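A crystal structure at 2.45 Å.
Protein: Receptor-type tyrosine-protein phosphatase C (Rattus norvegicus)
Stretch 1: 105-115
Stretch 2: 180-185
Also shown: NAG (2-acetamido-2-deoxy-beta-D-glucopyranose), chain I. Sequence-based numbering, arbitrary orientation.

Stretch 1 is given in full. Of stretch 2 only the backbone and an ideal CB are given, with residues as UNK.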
ATOM      1  N   LYS B 105      -3.061 -20.222   9.036  1.00 81.27           N
ATOM      2  CA  LYS B 105      -3.762 -21.494   9.155  1.00 83.37           C
ATOM      3  C   LYS B 105      -2.858 -22.587   9.695  1.00 89.28           C
ATOM      4  O   LYS B 105      -1.781 -22.850   9.155  1.00 87.80           O
ATOM      5  CB  LYS B 105      -4.369 -21.920   7.817  1.00 86.41           C
ATOM      6  CG  LYS B 105      -5.810 -22.386   7.938  1.00 98.09           C
ATOM      7  CD  LYS B 105      -6.641 -21.742   6.857  1.00105.89           C
ATOM      8  CE  LYS B 105      -6.885 -22.647   5.672  1.00120.61           C
ATOM      9  NZ  LYS B 105      -6.606 -21.972   4.365  1.00130.76           N
ATOM     10  N   THR B 106      -3.320 -23.231  10.762  1.00 88.59           N
ATOM     11  CA  THR B 106      -2.647 -24.344  11.428  1.00 89.22           C
ATOM     12  C   THR B 106      -3.439 -25.619  11.125  1.00 95.53           C
ATOM     13  O   THR B 106      -4.653 -25.643  11.334  1.00 96.07           O
ATOM     14  CB  THR B 106      -2.395 -24.006  12.915  1.00 97.86           C
ATOM     15  OG1 THR B 106      -1.411 -24.876  13.429  1.00103.82           O
ATOM     16  CG2 THR B 106      -3.660 -24.040  13.789  1.00 99.04           C
ATOM     17  N   SER B 107      -2.773 -26.654  10.579  1.00 94.01           N
ATOM     18  CA  SER B 107      -3.436 -27.919  10.209  1.00 96.05           C
ATOM     19  C   SER B 107      -2.602 -29.188  10.510  1.00100.44           C
ATOM     20  O   SER B 107      -1.378 -29.141  10.410  1.00 99.41           O
ATOM     21  CB  SER B 107      -3.830 -27.891   8.733  1.00 99.41           C
ATOM     22  OG  SER B 107      -2.753 -28.217   7.867  1.00104.86           O
ATOM     23  N   ARG B 108      -3.266 -30.331  10.815  1.00 98.45           N
ATOM     24  CA  ARG B 108      -2.568 -31.604  11.044  1.00 99.21           C
ATOM     25  C   ARG B 108      -2.097 -32.208   9.714  1.00102.70           C
ATOM     26  O   ARG B 108      -2.911 -32.423   8.819  1.00104.31           O
ATOM     27  CB  ARG B 108      -3.442 -32.601  11.813  1.00101.17           C
ATOM     28  CG  ARG B 108      -2.856 -33.000  13.164  1.00113.49           C
ATOM     29  CD  ARG B 108      -3.929 -33.400  14.168  1.00129.74           C
ATOM     30  NE  ARG B 108      -4.746 -32.260  14.591  1.00141.82           N
ATOM     31  CZ  ARG B 108      -5.912 -32.345  15.227  1.00159.43           C
ATOM     32  NH1 ARG B 108      -6.418 -33.537  15.533  1.00146.06           N
ATOM     33  NH2 ARG B 108      -6.584 -31.252  15.553  1.00150.11           N
ATOM     34  N   ALA B 109      -0.775 -32.421   9.568  1.00 96.62           N
ATOM     35  CA  ALA B 109      -0.174 -33.000   8.363  1.00 96.32           C
ATOM     36  C   ALA B 109      -0.138 -34.525   8.462  1.00100.59           C
ATOM     37  O   ALA B 109      -0.297 -35.209   7.452  1.00101.56           O
ATOM     38  CB  ALA B 109       1.222 -32.440   8.130  1.00 95.19           C
ATOM     39  N   SER B 110       0.069 -35.036   9.694  1.00 95.95           N
ATOM     40  CA  SER B 110       0.130 -36.442  10.097  1.00 96.97           C
ATOM     41  C   SER B 110      -0.246 -36.539  11.599  1.00101.74           C
ATOM     42  O   SER B 110      -0.828 -35.593  12.146  1.00 98.74           O
ATOM     43  CB  SER B 110       1.514 -37.034   9.803  1.00 97.85           C
ATOM     44  OG  SER B 110       2.340 -37.198  10.945  1.00 97.06           O
ATOM     45  N   ASP B 111       0.063 -37.680  12.249  1.00102.72           N
ATOM     46  CA  ASP B 111      -0.226 -37.929  13.665  1.00103.91           C
ATOM     47  C   ASP B 111       0.580 -36.992  14.593  1.00105.48           C
ATOM     48  O   ASP B 111       0.015 -36.434  15.543  1.00105.33           O
ATOM     49  CB  ASP B 111       0.037 -39.412  14.013  1.00109.31           C
ATOM     50  CG  ASP B 111      -0.860 -40.435  13.311  1.00124.02           C
ATOM     51  OD1 ASP B 111      -1.134 -40.260  12.097  1.00124.53           O
ATOM     52  OD2 ASP B 111      -1.238 -41.445  13.962  1.00131.04           O
ATOM     53  N   ASN B 112       1.885 -36.801  14.292  1.00 99.06           N
ATOM     54  CA  ASN B 112       2.800 -35.948  15.064  1.00 95.47           C
ATOM     55  C   ASN B 112       3.430 -34.781  14.207  1.00 94.74           C
ATOM     56  O   ASN B 112       4.511 -34.280  14.531  1.00 92.43           O
ATOM     57  CB  ASN B 112       3.878 -36.838  15.710  1.00 93.73           C
ATOM     58  CG  ASN B 112       4.903 -37.442  14.762  1.00112.19           C
ATOM     59  OD1 ASN B 112       4.756 -37.438  13.527  1.00105.99           O
ATOM     60  ND2 ASN B 112       5.979 -37.977  15.333  1.00101.33           N
ATOM     61  N   SER B 113       2.738 -34.389  13.115  1.00 90.09           N
ATOM     62  CA  SER B 113       3.138 -33.398  12.107  1.00 87.91           C
ATOM     63  C   SER B 113       2.048 -32.308  11.952  1.00 89.44           C
ATOM     64  O   SER B 113       0.866 -32.648  11.881  1.00 90.45           O
ATOM     65  CB  SER B 113       3.346 -34.111  10.769  1.00 93.01           C
ATOM     66  OG  SER B 113       4.242 -33.488   9.868  1.00102.09           O
ATOM     67  N   ILE B 114       2.453 -31.015  11.899  1.00 81.86           N
ATOM     68  CA  ILE B 114       1.593 -29.823  11.750  1.00 79.04           C
ATOM     69  C   ILE B 114       2.114 -28.964  10.612  1.00 80.63           C
ATOM     70  O   ILE B 114       3.310 -28.709  10.513  1.00 77.68           O
ATOM     71  CB  ILE B 114       1.502 -28.957  13.069  1.00 80.32           C
ATOM     72  CG1 ILE B 114       1.016 -29.722  14.335  1.00 81.29           C
ATOM     73  CG2 ILE B 114       0.806 -27.580  12.884  1.00 78.11           C
ATOM     74  CD1 ILE B 114      -0.237 -30.451  14.262  1.00 90.23           C
ATOM     75  N   ASN B 115       1.206 -28.489   9.774  1.00 80.00           N
ATOM     76  CA  ASN B 115       1.507 -27.586   8.664  1.00 79.13           C
ATOM     77  C   ASN B 115       0.996 -26.192   9.048  1.00 78.76           C
ATOM     78  O   ASN B 115      -0.121 -26.070   9.578  1.00 77.05           O
ATOM     79  CB  ASN B 115       0.860 -28.080   7.358  1.00 85.78           C
ATOM     80  CG  ASN B 115       1.701 -29.001   6.496  1.00122.96           C
ATOM     81  OD1 ASN B 115       2.693 -29.603   6.943  1.00114.64           O
ATOM     82  ND2 ASN B 115       1.274 -29.102   5.227  1.00130.21           N
ATOM     83  N   UNK B 180      -0.628 -15.778  16.786  1.00 66.32           N
ATOM     84  CA  UNK B 180      -0.594 -16.981  17.616  1.00 65.46           C
ATOM     85  C   UNK B 180      -1.798 -17.891  17.338  1.00 74.96           C
ATOM     86  O   UNK B 180      -2.945 -17.425  17.318  1.00 78.28           O
ATOM     87  CB  UNK B 180      -0.559 -16.596  19.096  1.00 65.46           C
ATOM     88  N   UNK B 181      -1.536 -19.189  17.136  1.00 71.19           N
ATOM     89  CA  UNK B 181      -2.584 -20.179  16.873  1.00 71.49           C
ATOM     90  C   UNK B 181      -2.345 -21.473  17.660  1.00 75.64           C
ATOM     91  O   UNK B 181      -1.288 -22.088  17.501  1.00 74.16           O
ATOM     92  CB  UNK B 181      -2.656 -20.485  15.376  1.00 71.49           C
ATOM     93  N   UNK B 182      -3.297 -21.912  18.513  1.00 74.96           N
ATOM     94  CA  UNK B 182      -3.114 -23.218  19.192  1.00 76.17           C
ATOM     95  C   UNK B 182      -3.413 -24.378  18.238  1.00 80.63           C
ATOM     96  O   UNK B 182      -4.260 -24.258  17.356  1.00 82.43           O
ATOM     97  CB  UNK B 182      -4.017 -23.314  20.423  1.00 76.17           C
ATOM     98  N   UNK B 183      -2.683 -25.472  18.381  1.00 77.21           N
ATOM     99  CA  UNK B 183      -2.852 -26.694  17.594  1.00 78.31           C
ATOM    100  C   UNK B 183      -2.275 -27.886  18.344  1.00 84.12           C
ATOM    101  O   UNK B 183      -1.086 -27.891  18.678  1.00 82.74           O
ATOM    102  CB  UNK B 183      -2.185 -26.554  16.224  1.00 78.31           C
ATOM    103  N   UNK B 184      -3.128 -28.889  18.606  1.00 83.37           N
ATOM    104  CA  UNK B 184      -2.751 -30.145  19.262  1.00 84.39           C
ATOM    105  C   UNK B 184      -2.338 -31.215  18.236  1.00 87.23           C
ATOM    106  O   UNK B 184      -2.641 -31.094  17.042  1.00 86.68           O
ATOM    107  CB  UNK B 184      -3.912 -30.659  20.116  1.00 84.39           C
ATOM    108  N   UNK B 185      -1.648 -32.261  18.709  1.00 83.90           N
ATOM    109  CA  UNK B 185      -1.221 -33.384  17.864  1.00 97.61           C
ATOM    110  C   UNK B 185      -2.158 -34.599  17.971  1.00123.89           C
ATOM    111  O   UNK B 185      -3.153 -34.579  18.699  1.00 85.69           O
ATOM    112  CB  UNK B 185       0.201 -33.801  18.243  1.00 97.61           C
TER
HETATM  113  C1  NAG I1190       1.908 -29.920   4.234  1.00122.48           C
HETATM  114  C2  NAG I1190       0.870 -30.665   3.393  1.00123.53           C
HETATM  115  C3  NAG I1190       1.659 -31.538   2.416  1.00124.71           C
HETATM  116  C4  NAG I1190       2.527 -30.667   1.509  1.00125.49           C
HETATM  117  C5  NAG I1190       3.406 -29.724   2.332  1.00125.19           C
HETATM  118  C6  NAG I1190       4.057 -28.642   1.497  1.00125.45           C
HETATM  119  C7  NAG I1190      -1.299 -31.110   4.490  1.00121.32           C
HETATM  120  C8  NAG I1190      -2.014 -31.981   5.475  1.00121.30           C
HETATM  121  N2  NAG I1190      -0.033 -31.470   4.201  1.00123.10           N
HETATM  122  O3  NAG I1190       0.766 -32.318   1.629  1.00124.56           O
HETATM  123  O4  NAG I1190       3.345 -31.489   0.679  1.00125.88           O
HETATM  124  O5  NAG I1190       2.615 -29.054   3.332  1.00124.41           O
HETATM  125  O6  NAG I1190       4.910 -27.797   2.265  1.00124.64           O
HETATM  126  O7  NAG I1190      -1.835 -30.125   3.988  1.00119.23           O

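Stretch 1 forms a hairpin. Strand 105-108 pairs with strand 114-115 through two backbone hydrogen bonds, Ser107 N to Asn115 O at 2.9 Å and Asn115 N to Ser107 O at 2.7 Å. The face that meets stretch 2 carries Thr106 and Ile114, with Arg108 reaching in from the side. Asn115 points away and bears the NAG, joined from its ND2 to C1 at 1.4 Å. Strand 180-184 runs nearly parallel to strand 105-108, at 6° and 7.6 Å between axes. No hydrogen bond crosses, so the contact rests on side-chain packing.

Position 180 has extended backbone angles, and its ideal CB has nothing of stretch 1 within 5.5 Å. Stretch 1 sets no demand here, and many residues would suit, branched ones included. The deposited residue is Ile180, which makes no contact with stretch 1.

Position 181 points toward stretch 1. Its ideal CB lies 4.0 Å from Thr106 CG2, a methyl that offers a small apolar patch. An aliphatic residue would suit, as would a long chain that packs with its first carbons and then leaves. The residue is Lys181. Its CB sits 4.0 Å from Thr106 CG2, and the rest of the chain leads away, its NZ hydrogen-bonded to a residue just outside the two stretches.

Position 182 points away into space free of stretch 1. Its phi of -77° and psi of 145° would admit proline, but polar residues would fit equally well. It is Pro182. Its ring stays clear of stretch 1, while its backbone O lies 3.6 Å from Thr106 CG2.

Position 183 faces stretch 1 most directly. The ideal CB is 3.4 Å from Thr106 OG1 and 4.6 Å from Ile114 CG2. Ahead lie the Ile114 side chain, the strand backbone at Ser107 and Arg108, and the Arg108 side chain. A medium or long chain would suit: leucine or methionine for the apolar part, glutamine or glutamate for a polar end. The residue is Gln183, with the largest covered area of the stretch. Its CG packs 3.6 Å from Ile114 CD1, and its OE1 comes 3.3 Å from Thr106 CG2. NE2 lies 3.2 Å from Arg108 N, but both are donors, so this is proximity without a hydrogen bond. NE2 also sits at the edge of the guanidinium, 3.8 Å from Arg108 NE.

Position 184 points away. Its ideal CB is 5.3 Å from Arg108 NH2, so small, polar or acidic residues are all plausible. It is Ser184. Its backbone makes the nearer contacts: O lies 3.7 Å from Ile114 CD1 and 3.4 Å from Arg108 NE, the latter at an angle too poor for a hydrogen bond.

Position 185 points sideways, beside the turn. Its ideal CB is 3.8 Å from Asp111 O and 5.2 Å from Ile114 CD1. Valine, threonine or isoleucine would fit. The residue is Thr185. Its CG2 lies 4.3 Å from Ile114 CD1 and 4.4 Å from Asn112 CA, while OG1 is hydrogen-bonded elsewhere in the structure.

Stretch 2 180-185: IKPQST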
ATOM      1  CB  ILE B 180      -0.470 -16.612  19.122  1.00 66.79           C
ATOM      2  CG1 ILE B 180       0.707 -15.646  19.359  1.00 65.32           C
ATOM      3  CG2 ILE B 180      -0.388 -17.868  20.012  1.00 64.47           C
ATOM      4  CD1 ILE B 180       0.862 -15.084  20.779  1.00 70.07           C
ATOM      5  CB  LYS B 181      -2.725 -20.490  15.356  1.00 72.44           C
ATOM      6  CG  LYS B 181      -3.205 -19.334  14.487  1.00 79.54           C
ATOM      7  CD  LYS B 181      -4.665 -18.987  14.649  1.00 87.75           C
ATOM      8  CE  LYS B 181      -5.018 -17.683  13.963  1.00 93.42           C
ATOM      9  NZ  LYS B 181      -5.526 -16.689  14.951  1.00 93.29           N
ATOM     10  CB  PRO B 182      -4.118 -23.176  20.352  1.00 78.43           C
ATOM     11  CG  PRO B 182      -5.185 -22.221  19.903  1.00 82.12           C
ATOM     12  CD  PRO B 182      -4.621 -21.319  18.824  1.00 76.62           C
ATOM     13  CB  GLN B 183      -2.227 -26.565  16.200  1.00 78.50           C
ATOM     14  CG  GLN B 183      -2.385 -27.800  15.316  1.00 99.94           C
ATOM     15  CD  GLN B 183      -3.657 -27.837  14.501  1.00121.89           C
ATOM     16  OE1 GLN B 183      -4.577 -27.033  14.677  1.00116.32           O
ATOM     17  NE2 GLN B 183      -3.735 -28.785  13.583  1.00117.71           N
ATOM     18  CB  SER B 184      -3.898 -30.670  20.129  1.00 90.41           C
ATOM     19  OG  SER B 184      -3.914 -30.100  21.429  1.00 98.77           O
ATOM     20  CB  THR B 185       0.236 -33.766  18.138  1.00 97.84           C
ATOM     21  OG1 THR B 185       0.405 -33.987  19.540  1.00 91.84           O
ATOM     22  CG2 THR B 185       1.224 -32.720  17.627  1.00 91.79           C
TER
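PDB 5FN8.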